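Local coordinates for protein putative esterase (Uncultured bacterium, PDB 7C4D) that probably hydrolyses carboxylic ester bonds, as a marine bacterial esterase of the alpha/beta hydrolase fold, at residues S22-I27 with D48-Y53; K115-D120 with L218-E223. One frame throughout, in Å; residues are numbered along the deposited sequence.

Both contacts are parallel strand pairs of the same mixed sheet in an alpha/beta hydrolase fold. Interaction 1 pairs strands 25-29 and 51-55, next to the outermost strand 16-19. Interaction 2 pairs strands 113-119 and 217-222, nearer the other edge. Strand 90-95 lies between them and bonds through its backbone to both Ile27 and Ile117. The centres of the two contacts are about 19 Å apart, and their nearest atoms about 6 Å, so they do not touch. Interaction 2 carries Asp120, the likely acid of a Ser96-His253-Asp120 triad. Interaction 1 holds none of these three residues and is structural packing of the sheet.

Interaction 1. Residues S22-I27 with D48-Y53; sequences SGEPLI and DYFQVY
Leu26 and Phe50 meet across two parallel strands, 25-29 and 51-55, which with helix 40-46 form a beta-alpha-beta unit of the alpha/beta hydrolase fold. Three backbone bonds make the ladder. Gln51 N donates to Glu24 O, Leu26 N to Gln51 O, and Tyr53 N to Leu26 O at 2.8 Å. Leu26 O also receives a CA-H...O contact from Val52 CA.

One side-chain bond adds to this ladder. Gln51 NE2 reaches Gly23 O at 2.8 Å, with an N-H...O angle of 165°. The bond lies in the carbonyl plane and close to the amide plane. Gln51 OE1 binds Lys18, so both ends of the amide are held. An alanine in place of Gln51 would probably leave Gly23 O without this donor and Lys18 without its amide acceptor.

The apolar contacts lie on both faces of the sheet. Chi1 of 174° sets Leu26 CG anti to the backbone N; chi2 of 55° fixes the branches, and CD2 makes an off-centre CH-pi contact 4.3 Å from the centroid of the Phe50 ring. The side chains cross at a slant. Glu24 O lies in the plane of the Phe50 ring, at its edge. Leu26 CB packs on Phe50 CB at 3.8 Å. On the other face, Pro25 CB meets Tyr53 CE1 at 4.2 Å.

Two waters bridge the segments. One links Ser22 OG to Asp48 O. The other accepts from Glu24 N and donates to Tyr49 O. Gly23 CA comes within 3.6 Å of Tyr49 O, and a CB on Gly23 would clash with that oxygen.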
loop_
_atom_site.group_PDB
_atom_site.type_symbol
_atom_site.label_atom_id
_atom_site.label_comp_id
_atom_site.label_asym_id
_atom_site.label_seq_id
_atom_site.Cartn_x
_atom_site.Cartn_y
_atom_site.Cartn_z
ATOM N N SER A 22 -18.399 13.036 8.226
ATOM C CA SER A 22 -17.975 13.641 9.488
ATOM C C SER A 22 -16.914 12.821 10.224
ATOM O O SER A 22 -16.788 11.606 10.031
ATOM C CB SER A 22 -19.150 14.019 10.370
ATOM O OG SER A 22 -19.818 12.855 10.824
ATOM N N GLY A 23 -16.132 13.526 11.040
ATOM C CA GLY A 23 -14.997 12.954 11.750
ATOM C C GLY A 23 -13.654 13.479 11.249
ATOM O O GLY A 23 -13.567 14.199 10.247
ATOM N N GLU A 24 -12.589 13.055 11.934
ATOM C CA GLU A 24 -11.238 13.377 11.498
ATOM C C GLU A 24 -10.944 12.684 10.166
ATOM O O GLU A 24 -11.481 11.614 9.886
ATOM C CB GLU A 24 -10.225 12.900 12.529
ATOM C CG GLU A 24 -10.439 13.475 13.914
ATOM C CD GLU A 24 -9.515 12.787 14.908
ATOM O OE1 GLU A 24 -8.720 11.893 14.498
ATOM O OE2 GLU A 24 -9.573 13.148 16.079
ATOM N N PRO A 25 -10.086 13.256 9.297
ATOM C CA PRO A 25 -9.776 12.609 8.025
ATOM C C PRO A 25 -8.940 11.384 8.321
ATOM O O PRO A 25 -8.201 11.332 9.303
ATOM C CB PRO A 25 -8.914 13.620 7.275
ATOM C CG PRO A 25 -9.257 14.918 7.980
ATOM C CD PRO A 25 -9.439 14.564 9.436
ATOM N N LEU A 26 -9.115 10.389 7.455
ATOM C CA LEU A 26 -8.371 9.154 7.522
ATOM C C LEU A 26 -8.013 8.811 6.078
ATOM O O LEU A 26 -8.897 8.575 5.258
ATOM C CB LEU A 26 -9.259 8.097 8.189
ATOM C CG LEU A 26 -8.717 6.659 8.236
ATOM C CD1 LEU A 26 -7.353 6.613 8.882
ATOM C CD2 LEU A 26 -9.685 5.748 9.005
ATOM N N ILE A 27 -6.707 8.792 5.793
ATOM C CA ILE A 27 -6.202 8.488 4.468
ATOM C C ILE A 27 -5.705 7.051 4.458
ATOM O O ILE A 27 -4.901 6.688 5.329
ATOM C CB ILE A 27 -5.091 9.499 4.057
ATOM C CG1 ILE A 27 -5.631 10.928 3.957
ATOM C CG2 ILE A 27 -4.420 9.063 2.758
ATOM C CD1 ILE A 27 -4.591 12.021 3.700
ATOM N N ASP A 48 -18.146 5.325 9.335
ATOM C CA ASP A 48 -19.053 5.797 10.374
ATOM C C ASP A 48 -18.346 6.736 11.348
ATOM O O ASP A 48 -19.033 7.465 12.058
ATOM C CB ASP A 48 -19.646 4.657 11.196
ATOM C CG ASP A 48 -20.509 3.694 10.394
ATOM O OD1 ASP A 48 -21.023 4.085 9.348
ATOM O OD2 ASP A 48 -20.584 2.537 10.796
ATOM N N TYR A 49 -16.997 6.697 11.414
ATOM C CA TYR A 49 -16.308 7.461 12.436
ATOM C C TYR A 49 -15.351 8.495 11.838
ATOM O O TYR A 49 -14.886 9.402 12.532
ATOM C CB TYR A 49 -15.575 6.513 13.389
ATOM C CG TYR A 49 -16.451 5.386 13.870
ATOM C CD1 TYR A 49 -17.440 5.598 14.828
ATOM C CD2 TYR A 49 -16.319 4.119 13.338
ATOM C CE1 TYR A 49 -18.290 4.579 15.211
ATOM C CE2 TYR A 49 -17.122 3.077 13.763
ATOM C CZ TYR A 49 -18.114 3.313 14.699
ATOM O OH TYR A 49 -18.864 2.268 15.117
ATOM N N PHE A 50 -15.012 8.346 10.561
ATOM C CA PHE A 50 -13.961 9.182 9.985
ATOM C C PHE A 50 -14.386 9.596 8.591
ATOM O O PHE A 50 -15.313 9.001 8.051
ATOM C CB PHE A 50 -12.621 8.428 9.925
ATOM C CG PHE A 50 -12.055 7.966 11.260
ATOM C CD1 PHE A 50 -11.232 8.787 12.018
ATOM C CD2 PHE A 50 -12.288 6.684 11.726
ATOM C CE1 PHE A 50 -10.705 8.359 13.230
ATOM C CE2 PHE A 50 -11.728 6.242 12.918
ATOM C CZ PHE A 50 -10.970 7.089 13.696
ATOM N N GLN A 51 -13.691 10.602 8.038
ATOM C CA GLN A 51 -13.817 10.982 6.642
ATOM C C GLN A 51 -12.716 10.256 5.891
ATOM O O GLN A 51 -11.581 10.709 5.907
ATOM C CB GLN A 51 -13.698 12.505 6.510
ATOM C CG GLN A 51 -14.857 13.241 7.199
ATOM C CD GLN A 51 -14.789 14.716 6.910
ATOM O OE1 GLN A 51 -14.988 15.157 5.786
ATOM N NE2 GLN A 51 -14.393 15.478 7.903
ATOM N N VAL A 52 -13.048 9.091 5.324
ATOM C CA VAL A 52 -12.054 8.204 4.768
ATOM C C VAL A 52 -11.774 8.557 3.305
ATOM O O VAL A 52 -12.699 8.608 2.486
ATOM C CB VAL A 52 -12.503 6.740 4.888
ATOM C CG1 VAL A 52 -11.405 5.805 4.400
ATOM C CG2 VAL A 52 -12.951 6.382 6.311
ATOM N N TYR A 53 -10.482 8.738 2.990
ATOM C CA TYR A 53 -10.005 8.966 1.626
ATOM C C TYR A 53 -9.260 7.733 1.116
ATOM O O TYR A 53 -8.268 7.304 1.719
ATOM C CB TYR A 53 -9.088 10.184 1.573
ATOM C CG TYR A 53 -9.776 11.483 1.885
ATOM C CD1 TYR A 53 -9.971 11.880 3.195
ATOM C CD2 TYR A 53 -10.246 12.307 0.873
ATOM C CE1 TYR A 53 -10.616 13.063 3.491
ATOM C CE2 TYR A 53 -10.885 13.500 1.143
ATOM C CZ TYR A 53 -11.061 13.876 2.464
ATOM O OH TYR A 53 -11.653 15.061 2.767
HETATM O O HOH W 1 -19.708 10.072 11.014
HETATM O O HOH W 2 -13.003 10.780 14.028
#

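Interaction 2. Residues K115-D120 with L218-E223; sequences KLIVAD and LFLKGE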
loop_
_atom_site.group_PDB
_atom_site.type_symbol
_atom_site.label_atom_id
_atom_site.label_comp_id
_atom_site.label_asym_id
_atom_site.label_seq_id
_atom_site.Cartn_x
_atom_site.Cartn_y
_atom_site.Cartn_z
ATOM N N LYS A 115 -2.212 10.230 13.831
ATOM C CA LYS A 115 -1.792 8.909 14.257
ATOM C C LYS A 115 -1.517 8.099 13.006
ATOM O O LYS A 115 -2.099 8.388 11.965
ATOM C CB LYS A 115 -2.895 8.195 15.044
ATOM C CG LYS A 115 -3.215 8.725 16.432
ATOM C CD LYS A 115 -3.767 7.628 17.337
ATOM C CE LYS A 115 -4.113 8.185 18.698
ATOM N NZ LYS A 115 -5.318 9.038 18.582
ATOM N N LEU A 116 -0.622 7.108 13.123
ATOM C CA LEU A 116 -0.182 6.384 11.950
ATOM C C LEU A 116 -0.408 4.883 12.134
ATOM O O LEU A 116 -0.009 4.301 13.142
ATOM C CB LEU A 116 1.296 6.693 11.725
ATOM C CG LEU A 116 2.029 5.775 10.740
ATOM C CD1 LEU A 116 1.365 5.796 9.359
ATOM C CD2 LEU A 116 3.514 6.146 10.634
ATOM N N ILE A 117 -1.033 4.252 11.135
ATOM C CA ILE A 117 -1.086 2.796 11.192
ATOM C C ILE A 117 -0.276 2.225 10.030
ATOM O O ILE A 117 -0.540 2.585 8.883
ATOM C CB ILE A 117 -2.537 2.242 11.201
ATOM C CG1 ILE A 117 -3.331 2.631 12.467
ATOM C CG2 ILE A 117 -2.491 0.739 11.052
ATOM C CD1 ILE A 117 -4.816 2.278 12.391
ATOM N N VAL A 118 0.695 1.344 10.332
ATOM C CA VAL A 118 1.519 0.683 9.325
ATOM C C VAL A 118 1.209 -0.817 9.285
ATOM O O VAL A 118 1.500 -1.521 10.257
ATOM C CB VAL A 118 3.022 0.940 9.576
ATOM C CG1 VAL A 118 3.887 0.066 8.684
ATOM C CG2 VAL A 118 3.366 2.406 9.423
ATOM N N ALA A 119 0.652 -1.287 8.143
ATOM C CA ALA A 119 0.198 -2.677 7.979
ATOM C C ALA A 119 1.249 -3.539 7.267
ATOM O O ALA A 119 1.527 -3.362 6.067
ATOM C CB ALA A 119 -1.126 -2.731 7.245
ATOM N N ASP A 120 1.857 -4.431 8.055
ATOM C CA ASP A 120 2.711 -5.529 7.606
ATOM C C ASP A 120 3.892 -5.100 6.706
ATOM O O ASP A 120 4.087 -5.668 5.638
ATOM C CB ASP A 120 1.893 -6.697 7.057
ATOM C CG ASP A 120 2.617 -8.043 7.170
ATOM O OD1 ASP A 120 2.987 -8.453 8.303
ATOM O OD2 ASP A 120 2.820 -8.677 6.124
ATOM N N LEU A 218 1.081 2.588 15.012
ATOM C CA LEU A 218 0.682 1.193 15.213
ATOM C C LEU A 218 1.208 0.350 14.048
ATOM O O LEU A 218 0.943 0.673 12.894
ATOM C CB LEU A 218 -0.851 1.109 15.330
ATOM C CG LEU A 218 -1.460 -0.308 15.311
ATOM C CD1 LEU A 218 -0.954 -1.134 16.484
ATOM C CD2 LEU A 218 -2.999 -0.254 15.336
ATOM N N PHE A 219 2.017 -0.681 14.353
ATOM C CA PHE A 219 2.453 -1.658 13.365
ATOM C C PHE A 219 1.589 -2.906 13.541
ATOM O O PHE A 219 1.573 -3.536 14.607
ATOM C CB PHE A 219 3.963 -1.919 13.494
ATOM C CG PHE A 219 4.819 -0.761 13.043
ATOM C CD1 PHE A 219 4.891 0.418 13.782
ATOM C CD2 PHE A 219 5.496 -0.808 11.822
ATOM C CE1 PHE A 219 5.665 1.502 13.353
ATOM C CE2 PHE A 219 6.233 0.289 11.369
ATOM C CZ PHE A 219 6.323 1.437 12.136
ATOM N N LEU A 220 0.841 -3.241 12.487
ATOM C CA LEU A 220 0.050 -4.458 12.470
ATOM C C LEU A 220 0.766 -5.502 11.614
ATOM O O LEU A 220 0.931 -5.326 10.417
ATOM C CB LEU A 220 -1.344 -4.155 11.927
ATOM C CG LEU A 220 -2.312 -3.415 12.857
ATOM C CD1 LEU A 220 -3.491 -2.953 12.023
ATOM C CD2 LEU A 220 -2.818 -4.344 13.952
ATOM N N LYS A 221 1.167 -6.597 12.253
ATOM C CA LYS A 221 1.890 -7.704 11.661
ATOM C C LYS A 221 0.925 -8.852 11.374
ATOM O O LYS A 221 0.097 -9.185 12.208
ATOM C CB LYS A 221 2.873 -8.226 12.707
ATOM C CG LYS A 221 3.870 -9.229 12.157
ATOM C CD LYS A 221 4.516 -10.116 13.187
ATOM C CE LYS A 221 4.978 -11.421 12.574
ATOM N NZ LYS A 221 5.337 -12.372 13.646
ATOM N N GLY A 222 1.002 -9.441 10.180
ATOM C CA GLY A 222 0.319 -10.710 9.942
ATOM C C GLY A 222 1.102 -11.861 10.575
ATOM O O GLY A 222 2.329 -11.936 10.442
ATOM N N GLU A 223 0.411 -12.732 11.314
ATOM C CA GLU A 223 1.051 -13.863 12.000
ATOM C C GLU A 223 1.844 -14.728 11.015
ATOM O O GLU A 223 2.967 -15.110 11.317
ATOM C CB GLU A 223 0.001 -14.732 12.709
ATOM C CG GLU A 223 0.577 -15.823 13.608
ATOM C CD GLU A 223 -0.318 -17.026 13.883
ATOM O OE1 GLU A 223 -1.560 -16.896 13.820
ATOM O OE2 GLU A 223 0.232 -18.111 14.151
#
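Asp120 CG stands anti to its backbone N (chi1 -154°). This torsion sets CG; the carboxylate then comes near Gly222, and OD1 of Asp120 accepts from Gly222 N at 2.9 Å. The N-H meets OD1 from above the carboxylate plane. Phe219 CG is anti to its carbonyl carbon (chi1 -71°), and the ring lies alongside Val118. The CB of Val118 makes a CH-pi contact over one face of that ring, offset toward the rim, 4.0 Å from its centroid. Val118 CG1 packs on Phe219 CE2 at 3.6 Å.

On the opposite face of the sheet, Ile117 and Leu218 lie side by side and point the same way. Ile117 CG1 is 4.1 Å from Leu218 CD2. Ile117 CG2 also reaches Leu220 CD1 at 3.9 Å.

The backbones form a parallel ladder. Leu218 N donates to Leu116 O, Val118 N to Leu218 O, and Leu220 N to Val118 O. Asp120 N then donates to Leu220 O at 2.7 Å, with a more bent N-H...O angle of 137°. Asp120 is thus tied to the next strand through both its backbone and its side chain. Its other oxygen, OD2, is hydrogen-bonded to His253 ND1 and Ser225 OG. This is consistent with Asp120 being the acid of a Ser-His-Asp triad with Ser96, and Gly222 N would then be a second-shell group that positions it.

Strands 90-95 and 244-248 flank the pair in the sheet. Helix 97-108 covers the Val118 and Phe219 face through Met103. Helix 260-270 covers the other face, where Phe270 touches Ile117 and Leu218.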